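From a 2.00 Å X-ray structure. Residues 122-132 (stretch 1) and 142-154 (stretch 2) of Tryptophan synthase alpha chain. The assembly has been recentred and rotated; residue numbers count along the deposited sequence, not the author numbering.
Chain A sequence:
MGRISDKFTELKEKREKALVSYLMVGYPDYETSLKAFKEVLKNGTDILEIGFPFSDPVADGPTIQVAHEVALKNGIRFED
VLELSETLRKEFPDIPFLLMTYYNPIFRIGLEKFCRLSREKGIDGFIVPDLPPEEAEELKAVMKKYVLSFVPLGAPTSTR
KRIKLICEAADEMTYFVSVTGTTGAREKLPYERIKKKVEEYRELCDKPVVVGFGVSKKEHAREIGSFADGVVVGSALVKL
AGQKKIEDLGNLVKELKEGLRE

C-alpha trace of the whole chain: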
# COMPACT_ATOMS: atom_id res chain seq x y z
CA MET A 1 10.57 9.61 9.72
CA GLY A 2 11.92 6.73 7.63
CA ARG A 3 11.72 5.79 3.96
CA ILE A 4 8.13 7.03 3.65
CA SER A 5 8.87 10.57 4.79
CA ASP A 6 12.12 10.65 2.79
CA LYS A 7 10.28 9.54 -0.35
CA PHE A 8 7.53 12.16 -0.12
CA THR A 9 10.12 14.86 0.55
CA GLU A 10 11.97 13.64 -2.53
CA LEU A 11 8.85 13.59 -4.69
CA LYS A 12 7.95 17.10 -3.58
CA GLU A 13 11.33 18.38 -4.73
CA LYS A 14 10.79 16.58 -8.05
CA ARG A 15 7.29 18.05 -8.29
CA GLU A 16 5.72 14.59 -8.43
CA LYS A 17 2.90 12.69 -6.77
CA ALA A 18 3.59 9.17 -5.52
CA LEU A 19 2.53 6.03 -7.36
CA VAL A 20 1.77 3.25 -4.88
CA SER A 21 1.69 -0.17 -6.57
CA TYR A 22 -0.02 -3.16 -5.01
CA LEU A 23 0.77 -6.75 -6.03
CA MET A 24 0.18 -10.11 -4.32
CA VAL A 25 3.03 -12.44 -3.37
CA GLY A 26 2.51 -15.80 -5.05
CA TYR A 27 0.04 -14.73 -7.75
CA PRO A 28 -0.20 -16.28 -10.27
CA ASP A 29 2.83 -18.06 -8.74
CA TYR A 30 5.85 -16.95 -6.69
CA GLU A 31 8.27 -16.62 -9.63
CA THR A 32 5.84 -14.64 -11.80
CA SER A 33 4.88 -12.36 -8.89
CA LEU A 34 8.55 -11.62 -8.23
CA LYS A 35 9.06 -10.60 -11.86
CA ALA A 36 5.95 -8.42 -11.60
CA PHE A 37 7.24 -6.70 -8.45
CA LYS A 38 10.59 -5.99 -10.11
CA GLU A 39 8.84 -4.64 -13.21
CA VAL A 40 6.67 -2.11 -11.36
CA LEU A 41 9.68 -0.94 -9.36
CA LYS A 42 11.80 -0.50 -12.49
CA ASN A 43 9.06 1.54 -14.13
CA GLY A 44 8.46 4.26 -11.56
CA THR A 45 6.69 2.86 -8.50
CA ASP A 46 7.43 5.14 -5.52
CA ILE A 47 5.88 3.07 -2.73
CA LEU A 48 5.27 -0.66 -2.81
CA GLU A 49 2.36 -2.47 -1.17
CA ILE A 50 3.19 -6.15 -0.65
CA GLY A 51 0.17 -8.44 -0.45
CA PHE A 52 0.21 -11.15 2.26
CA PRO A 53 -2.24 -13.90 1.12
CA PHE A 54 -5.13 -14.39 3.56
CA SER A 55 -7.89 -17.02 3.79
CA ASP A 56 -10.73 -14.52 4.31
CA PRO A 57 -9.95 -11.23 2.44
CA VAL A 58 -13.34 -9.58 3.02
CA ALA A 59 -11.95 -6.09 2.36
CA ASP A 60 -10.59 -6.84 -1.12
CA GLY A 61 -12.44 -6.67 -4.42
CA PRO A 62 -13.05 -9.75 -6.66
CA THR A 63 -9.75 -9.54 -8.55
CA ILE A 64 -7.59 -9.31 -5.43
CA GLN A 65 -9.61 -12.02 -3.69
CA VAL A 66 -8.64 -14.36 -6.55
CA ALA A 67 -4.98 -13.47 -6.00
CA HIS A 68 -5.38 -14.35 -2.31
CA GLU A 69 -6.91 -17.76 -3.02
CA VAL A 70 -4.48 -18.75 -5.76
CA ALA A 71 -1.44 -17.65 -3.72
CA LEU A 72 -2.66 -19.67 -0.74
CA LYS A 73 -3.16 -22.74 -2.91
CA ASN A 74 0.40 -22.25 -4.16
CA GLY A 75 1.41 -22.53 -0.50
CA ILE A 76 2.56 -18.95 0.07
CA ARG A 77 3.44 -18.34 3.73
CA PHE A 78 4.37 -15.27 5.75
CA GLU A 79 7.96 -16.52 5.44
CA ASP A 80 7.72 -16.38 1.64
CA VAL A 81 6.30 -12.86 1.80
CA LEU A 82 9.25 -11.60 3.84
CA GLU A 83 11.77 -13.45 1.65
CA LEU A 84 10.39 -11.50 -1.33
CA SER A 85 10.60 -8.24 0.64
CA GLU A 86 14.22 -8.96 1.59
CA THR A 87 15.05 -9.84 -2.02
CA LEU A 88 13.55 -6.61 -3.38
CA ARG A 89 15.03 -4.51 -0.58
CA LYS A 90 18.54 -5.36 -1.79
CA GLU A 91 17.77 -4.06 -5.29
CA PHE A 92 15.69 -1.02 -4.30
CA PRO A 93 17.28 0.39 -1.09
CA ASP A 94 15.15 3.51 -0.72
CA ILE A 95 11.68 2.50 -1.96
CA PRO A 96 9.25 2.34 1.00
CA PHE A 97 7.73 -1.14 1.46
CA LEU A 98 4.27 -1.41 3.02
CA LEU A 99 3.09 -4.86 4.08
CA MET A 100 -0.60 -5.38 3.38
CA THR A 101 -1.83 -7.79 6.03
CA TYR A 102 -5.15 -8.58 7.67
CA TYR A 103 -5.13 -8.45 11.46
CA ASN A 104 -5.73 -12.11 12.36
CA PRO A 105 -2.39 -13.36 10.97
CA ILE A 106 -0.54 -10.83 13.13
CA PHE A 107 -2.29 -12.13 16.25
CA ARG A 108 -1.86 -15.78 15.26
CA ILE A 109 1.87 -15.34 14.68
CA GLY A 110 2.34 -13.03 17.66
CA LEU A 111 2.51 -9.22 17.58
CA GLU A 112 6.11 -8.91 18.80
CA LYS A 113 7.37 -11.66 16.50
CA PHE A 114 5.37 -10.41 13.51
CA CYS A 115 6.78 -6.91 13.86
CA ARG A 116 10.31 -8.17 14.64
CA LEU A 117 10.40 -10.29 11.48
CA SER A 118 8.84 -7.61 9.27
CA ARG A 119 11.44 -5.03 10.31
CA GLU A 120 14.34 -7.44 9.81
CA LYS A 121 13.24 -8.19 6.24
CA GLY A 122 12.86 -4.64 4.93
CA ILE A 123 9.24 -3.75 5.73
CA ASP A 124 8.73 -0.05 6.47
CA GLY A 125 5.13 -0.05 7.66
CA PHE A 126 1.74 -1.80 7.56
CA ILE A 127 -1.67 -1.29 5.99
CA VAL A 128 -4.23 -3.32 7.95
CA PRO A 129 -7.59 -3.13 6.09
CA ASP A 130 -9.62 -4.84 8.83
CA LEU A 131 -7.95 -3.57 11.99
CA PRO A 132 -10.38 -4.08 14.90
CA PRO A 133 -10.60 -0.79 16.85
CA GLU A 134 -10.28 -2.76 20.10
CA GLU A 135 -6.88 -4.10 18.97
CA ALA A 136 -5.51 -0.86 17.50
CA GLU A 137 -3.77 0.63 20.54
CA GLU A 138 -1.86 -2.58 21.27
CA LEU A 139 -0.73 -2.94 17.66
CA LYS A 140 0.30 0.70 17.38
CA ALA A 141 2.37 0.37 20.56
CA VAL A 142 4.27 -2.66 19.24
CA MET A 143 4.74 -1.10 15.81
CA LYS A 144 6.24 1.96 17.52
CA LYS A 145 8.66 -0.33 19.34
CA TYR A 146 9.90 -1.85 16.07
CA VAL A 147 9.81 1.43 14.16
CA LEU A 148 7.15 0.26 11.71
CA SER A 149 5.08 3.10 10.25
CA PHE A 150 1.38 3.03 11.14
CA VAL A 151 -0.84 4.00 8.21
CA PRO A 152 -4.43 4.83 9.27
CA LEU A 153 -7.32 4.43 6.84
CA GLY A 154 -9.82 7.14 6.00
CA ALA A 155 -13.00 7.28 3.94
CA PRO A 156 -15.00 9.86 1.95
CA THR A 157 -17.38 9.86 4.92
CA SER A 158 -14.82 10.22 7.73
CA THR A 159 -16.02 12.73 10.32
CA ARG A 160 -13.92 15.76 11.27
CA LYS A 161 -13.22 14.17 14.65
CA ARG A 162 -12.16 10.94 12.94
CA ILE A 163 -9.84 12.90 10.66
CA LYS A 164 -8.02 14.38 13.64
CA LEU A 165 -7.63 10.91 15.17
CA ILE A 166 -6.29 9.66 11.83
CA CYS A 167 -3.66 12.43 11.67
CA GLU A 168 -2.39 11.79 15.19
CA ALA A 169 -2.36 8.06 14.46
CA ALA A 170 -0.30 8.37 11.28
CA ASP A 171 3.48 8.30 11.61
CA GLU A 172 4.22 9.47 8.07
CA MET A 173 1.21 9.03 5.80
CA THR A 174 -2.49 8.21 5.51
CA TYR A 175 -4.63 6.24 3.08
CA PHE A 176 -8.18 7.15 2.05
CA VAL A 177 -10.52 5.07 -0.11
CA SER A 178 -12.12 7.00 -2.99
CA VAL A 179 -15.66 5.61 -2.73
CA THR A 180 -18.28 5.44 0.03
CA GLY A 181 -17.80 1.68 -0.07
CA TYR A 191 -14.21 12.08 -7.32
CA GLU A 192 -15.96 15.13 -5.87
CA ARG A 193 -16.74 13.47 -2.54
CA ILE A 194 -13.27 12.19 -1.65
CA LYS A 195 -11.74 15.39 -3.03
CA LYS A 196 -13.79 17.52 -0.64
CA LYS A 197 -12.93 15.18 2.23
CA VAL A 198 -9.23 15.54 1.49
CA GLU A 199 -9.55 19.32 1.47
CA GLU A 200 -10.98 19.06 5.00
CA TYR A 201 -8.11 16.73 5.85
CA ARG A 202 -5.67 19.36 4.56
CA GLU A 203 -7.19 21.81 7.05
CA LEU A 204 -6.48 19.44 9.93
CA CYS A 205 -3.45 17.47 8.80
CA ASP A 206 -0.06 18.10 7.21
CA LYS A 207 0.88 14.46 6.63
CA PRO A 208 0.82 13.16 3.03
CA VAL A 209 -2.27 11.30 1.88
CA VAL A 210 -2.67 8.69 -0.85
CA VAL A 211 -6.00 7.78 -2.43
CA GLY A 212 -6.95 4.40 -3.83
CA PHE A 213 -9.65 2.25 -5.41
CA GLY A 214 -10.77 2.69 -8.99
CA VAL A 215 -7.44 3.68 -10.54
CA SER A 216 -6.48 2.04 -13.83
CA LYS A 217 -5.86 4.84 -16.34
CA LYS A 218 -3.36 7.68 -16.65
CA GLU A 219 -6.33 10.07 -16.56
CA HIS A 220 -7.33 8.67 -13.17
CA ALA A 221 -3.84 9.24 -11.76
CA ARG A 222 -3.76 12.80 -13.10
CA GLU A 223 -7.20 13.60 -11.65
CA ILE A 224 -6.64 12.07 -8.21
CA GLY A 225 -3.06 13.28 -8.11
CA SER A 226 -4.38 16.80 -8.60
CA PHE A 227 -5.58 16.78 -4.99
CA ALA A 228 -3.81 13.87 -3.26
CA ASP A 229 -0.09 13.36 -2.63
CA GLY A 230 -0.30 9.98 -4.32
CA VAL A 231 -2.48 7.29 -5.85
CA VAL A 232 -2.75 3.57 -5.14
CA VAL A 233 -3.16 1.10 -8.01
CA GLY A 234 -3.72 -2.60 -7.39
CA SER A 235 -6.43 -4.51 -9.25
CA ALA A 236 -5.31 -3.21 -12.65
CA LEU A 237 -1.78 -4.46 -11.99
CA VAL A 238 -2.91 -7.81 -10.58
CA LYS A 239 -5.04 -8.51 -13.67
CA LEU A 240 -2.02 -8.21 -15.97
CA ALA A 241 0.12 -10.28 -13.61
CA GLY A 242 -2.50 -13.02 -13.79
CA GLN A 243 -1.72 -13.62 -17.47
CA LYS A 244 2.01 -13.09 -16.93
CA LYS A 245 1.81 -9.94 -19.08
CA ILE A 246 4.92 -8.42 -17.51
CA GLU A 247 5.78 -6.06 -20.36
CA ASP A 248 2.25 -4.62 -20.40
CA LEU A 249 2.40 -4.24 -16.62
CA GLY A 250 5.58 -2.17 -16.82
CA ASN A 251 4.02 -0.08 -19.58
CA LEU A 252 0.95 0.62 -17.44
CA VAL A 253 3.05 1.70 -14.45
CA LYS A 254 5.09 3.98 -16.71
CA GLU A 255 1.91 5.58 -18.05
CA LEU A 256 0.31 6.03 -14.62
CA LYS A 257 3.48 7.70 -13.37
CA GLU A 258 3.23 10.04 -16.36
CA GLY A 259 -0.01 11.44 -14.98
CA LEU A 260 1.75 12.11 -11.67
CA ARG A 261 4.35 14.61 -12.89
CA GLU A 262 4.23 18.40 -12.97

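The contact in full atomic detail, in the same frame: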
# COMPACT_ATOMS: atom_id res chain seq x y z
N GLY A 122 13.08 -5.79 5.79
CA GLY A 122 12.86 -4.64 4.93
C GLY A 122 11.50 -3.95 4.90
O GLY A 122 11.32 -3.01 4.13
N ILE A 123 10.56 -4.39 5.72
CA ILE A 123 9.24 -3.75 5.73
C ILE A 123 9.32 -2.40 6.45
O ILE A 123 9.94 -2.30 7.51
CB ILE A 123 8.17 -4.63 6.41
CG1 ILE A 123 7.97 -5.93 5.62
CG2 ILE A 123 6.85 -3.87 6.51
CD1 ILE A 123 7.45 -5.73 4.20
N ASP A 124 8.71 -1.38 5.87
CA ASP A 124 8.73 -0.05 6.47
C ASP A 124 7.50 0.27 7.30
O ASP A 124 7.59 1.01 8.28
CB ASP A 124 8.88 1.01 5.37
CG ASP A 124 10.24 0.97 4.73
OD1 ASP A 124 11.24 1.21 5.45
OD2 ASP A 124 10.32 0.70 3.51
N GLY A 125 6.36 -0.29 6.92
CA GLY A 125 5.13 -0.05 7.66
C GLY A 125 4.04 -1.02 7.25
O GLY A 125 4.25 -1.87 6.38
N PHE A 126 2.87 -0.92 7.88
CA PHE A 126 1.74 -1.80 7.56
C PHE A 126 0.51 -1.05 7.09
O PHE A 126 0.34 0.14 7.34
CB PHE A 126 1.27 -2.61 8.78
CG PHE A 126 2.30 -3.53 9.39
CD1 PHE A 126 3.39 -3.99 8.67
CD2 PHE A 126 2.12 -3.98 10.70
CE1 PHE A 126 4.31 -4.88 9.25
CE2 PHE A 126 3.02 -4.87 11.29
CZ PHE A 126 4.12 -5.33 10.56
N ILE A 127 -0.36 -1.78 6.40
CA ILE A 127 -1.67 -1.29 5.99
C ILE A 127 -2.55 -2.47 6.39
O ILE A 127 -2.46 -3.54 5.80
CB ILE A 127 -1.81 -1.06 4.48
CG1 ILE A 127 -1.07 0.21 4.07
CG2 ILE A 127 -3.30 -0.93 4.12
CD1 ILE A 127 -1.20 0.53 2.60
N VAL A 128 -3.35 -2.28 7.43
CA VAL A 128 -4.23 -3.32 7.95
C VAL A 128 -5.66 -2.89 7.64
O VAL A 128 -6.26 -2.10 8.37
CB VAL A 128 -4.04 -3.48 9.47
CG1 VAL A 128 -4.89 -4.62 9.99
CG2 VAL A 128 -2.57 -3.74 9.78
N PRO A 129 -6.23 -3.43 6.55
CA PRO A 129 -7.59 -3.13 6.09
C PRO A 129 -8.74 -3.47 7.04
O PRO A 129 -9.78 -2.82 6.99
CB PRO A 129 -7.68 -3.91 4.78
CG PRO A 129 -6.84 -5.10 5.06
CD PRO A 129 -5.63 -4.50 5.75
N ASP A 130 -8.55 -4.46 7.91
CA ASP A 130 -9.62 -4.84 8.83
C ASP A 130 -9.24 -4.72 10.29
O ASP A 130 -9.72 -5.48 11.12
CB ASP A 130 -10.07 -6.27 8.52
CG ASP A 130 -9.04 -7.32 8.95
OD1 ASP A 130 -7.83 -7.00 9.00
OD2 ASP A 130 -9.45 -8.46 9.22
N LEU A 131 -8.39 -3.75 10.62
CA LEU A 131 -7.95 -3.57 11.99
C LEU A 131 -9.09 -3.31 12.97
O LEU A 131 -9.77 -2.29 12.89
CB LEU A 131 -6.94 -2.41 12.09
CG LEU A 131 -6.32 -2.16 13.47
CD1 LEU A 131 -5.49 -3.36 13.90
CD2 LEU A 131 -5.46 -0.91 13.44
N PRO A 132 -9.31 -4.25 13.91
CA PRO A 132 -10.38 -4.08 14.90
C PRO A 132 -10.01 -2.92 15.83
O PRO A 132 -8.92 -2.90 16.39
CB PRO A 132 -10.39 -5.42 15.64
CG PRO A 132 -9.83 -6.39 14.63
CD PRO A 132 -8.71 -5.59 14.01
N VAL A 142 3.23 -1.73 19.67
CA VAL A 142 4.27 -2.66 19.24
C VAL A 142 4.96 -2.14 17.98
O VAL A 142 6.19 -2.21 17.85
CB VAL A 142 3.71 -4.07 18.95
CG1 VAL A 142 4.85 -5.01 18.57
CG2 VAL A 142 2.98 -4.60 20.18
N MET A 143 4.18 -1.63 17.04
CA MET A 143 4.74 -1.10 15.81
C MET A 143 5.72 0.03 16.13
O MET A 143 6.77 0.14 15.50
CB MET A 143 3.63 -0.61 14.88
CG MET A 143 2.85 -1.75 14.23
SD MET A 143 1.51 -1.23 13.15
CE MET A 143 2.44 -0.63 11.72
N LYS A 144 5.37 0.86 17.11
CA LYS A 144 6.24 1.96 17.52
C LYS A 144 7.56 1.40 18.02
O LYS A 144 8.63 1.92 17.72
CB LYS A 144 5.58 2.77 18.63
CG LYS A 144 6.46 3.89 19.17
CD LYS A 144 5.88 4.52 20.43
CE LYS A 144 6.78 5.63 20.97
NZ LYS A 144 8.17 5.17 21.27
N LYS A 145 7.48 0.32 18.79
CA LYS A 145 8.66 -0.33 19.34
C LYS A 145 9.62 -0.82 18.26
O LYS A 145 10.84 -0.73 18.42
CB LYS A 145 8.23 -1.50 20.23
CG LYS A 145 9.39 -2.30 20.82
CD LYS A 145 8.87 -3.47 21.64
CE LYS A 145 10.01 -4.29 22.23
NZ LYS A 145 9.49 -5.36 23.12
N TYR A 146 9.08 -1.33 17.16
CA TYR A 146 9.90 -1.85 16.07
C TYR A 146 10.07 -0.86 14.92
O TYR A 146 10.55 -1.22 13.84
CB TYR A 146 9.32 -3.18 15.56
CG TYR A 146 9.46 -4.30 16.56
CD1 TYR A 146 10.63 -5.06 16.63
CD2 TYR A 146 8.45 -4.56 17.49
CE1 TYR A 146 10.80 -6.05 17.61
CE2 TYR A 146 8.61 -5.55 18.46
CZ TYR A 146 9.78 -6.28 18.52
OH TYR A 146 9.93 -7.25 19.49
N VAL A 147 9.68 0.38 15.16
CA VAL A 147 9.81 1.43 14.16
C VAL A 147 9.18 1.04 12.83
O VAL A 147 9.82 1.09 11.77
CB VAL A 147 11.30 1.80 13.93
CG1 VAL A 147 11.40 3.09 13.14
CG2 VAL A 147 12.01 1.94 15.28
N LEU A 148 7.92 0.62 12.89
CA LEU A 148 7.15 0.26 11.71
C LEU A 148 6.07 1.34 11.61
O LEU A 148 5.30 1.55 12.55
CB LEU A 148 6.51 -1.12 11.89
CG LEU A 148 7.49 -2.28 11.85
CD1 LEU A 148 6.81 -3.55 12.33
CD2 LEU A 148 8.02 -2.45 10.43
N SER A 149 6.02 2.02 10.47
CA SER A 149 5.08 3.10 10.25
C SER A 149 3.61 2.68 10.23
O SER A 149 3.20 1.80 9.48
CB SER A 149 5.44 3.82 8.95
OG SER A 149 4.86 5.10 8.89
N PHE A 150 2.81 3.32 11.08
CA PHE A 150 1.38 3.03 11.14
C PHE A 150 0.65 3.91 10.13
O PHE A 150 0.76 5.14 10.16
CB PHE A 150 0.84 3.30 12.55
CG PHE A 150 -0.60 2.91 12.72
CD1 PHE A 150 -0.96 1.57 12.81
CD2 PHE A 150 -1.60 3.88 12.77
CE1 PHE A 150 -2.30 1.20 12.94
CE2 PHE A 150 -2.94 3.52 12.90
CZ PHE A 150 -3.29 2.18 12.99
N VAL A 151 -0.10 3.28 9.24
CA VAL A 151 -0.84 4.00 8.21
C VAL A 151 -2.35 3.85 8.43
O VAL A 151 -2.94 2.83 8.09
CB VAL A 151 -0.48 3.46 6.81
CG1 VAL A 151 -1.25 4.21 5.74
CG2 VAL A 151 1.03 3.58 6.58
N PRO A 152 -2.99 4.88 9.02
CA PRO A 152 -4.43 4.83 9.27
C PRO A 152 -5.24 4.92 7.99
O PRO A 152 -4.78 5.45 6.98
CB PRO A 152 -4.65 6.01 10.20
CG PRO A 152 -3.63 7.00 9.72
CD PRO A 152 -2.40 6.13 9.53
N LEU A 153 -6.46 4.40 8.02
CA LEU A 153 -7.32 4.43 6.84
C LEU A 153 -8.48 5.41 7.01
O LEU A 153 -9.11 5.47 8.06
CB LEU A 153 -7.86 3.04 6.53
CG LEU A 153 -6.87 2.06 5.88
CD1 LEU A 153 -5.72 1.77 6.83
CD2 LEU A 153 -7.60 0.77 5.52
N GLY A 154 -8.74 6.18 5.96
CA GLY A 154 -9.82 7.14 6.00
C GLY A 154 -10.83 6.82 4.92
O GLY A 154 -10.59 5.94 4.09
O HOH W 1 9.41 2.62 9.18
O HOH W 2 -0.54 0.61 9.93
O HOH W 3 -3.14 0.26 8.67

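The segments that pair run parallel, and the CA atoms are closest where Gly-125 CA lies 4.1 Å from Ser-149 CA. Two hydrogen bonds fix the register there: Ser-149 N donates to Asp-124 O (2.9 Å, 168° at the hydrogen), and Phe-126 N donates to Ser-149 O (3.2 Å, 152°). Gly-125, between these bonds, has no side chain, and the approach depends on that. Its CA is 3.2 Å from Ser-149 O, and an ideal CB would lie 2.5 Å from the same oxygen, a clash.

Beyond this point the chains diverge. The CA atoms of Ile-127 and Val-151 are 5.8 Å apart, those of Pro-129 and Leu-153 7.6 Å, and water takes over from direct bonding. One water donates to Phe-126 O and accepts from Val-151 N, both at 2.8 Å; another accepts from Val-128 N (2.8 Å) and donates to Val-151 O (2.6 Å). The chains thus stay linked through polar groups too far apart to pair directly.

Phe-126 has the most area covered by the other stretch. With chi1 at -61° (m), its ring reaches both Met-143, CD2 to CE at 3.5 Å, and Leu-148, CZ to CD1 at 3.7 Å. Both methyls approach obliquely. Met-143 adopts m, t, p; the extended chi2 carries the chain out from the helix, and chi3 of 73° sets the direction of CE. Its SD lies 4.8 Å from the Phe-126 ring centroid, 57° off the normal, so the sulfur is not stacked over the ring.

Leu-148 starts sideways from its CA, but its m, t conformation brings the end nearer. While CD1 meets Phe-126, CD2 lies 3.5 Å from Ile-123 O and 4.3 Å from Ile-123 CG2, so the two branches serve different neighbours. Ile-123 (m, m) contributes CG2 to this pocket, whereas its CD1 leads away.

Phe-150 points to the same face of the sheet as Phe-126. Its chi1 of -175° (t) swings the ring nearer the other stretch, where CZ meets Leu-131 CD2 at 3.8 Å. That methyl lies at the ring edge, near its plane. Leu-131, with CB directed toward the partner, reaches it in the t, p conformation.

On the neighbouring backbone, Val-151 directs CB toward stretch 1, 3.5 Å from Phe-126 O and 4.3 Å from Ile-127 CG1. Leu-153 (m, p) reaches across where the CA atoms of Pro-129 and Leu-153 are 7.6 Å apart: CD2 is 3.9 Å from Pro-129 CA, and CD1 is 4.2 Å from Val-128 O.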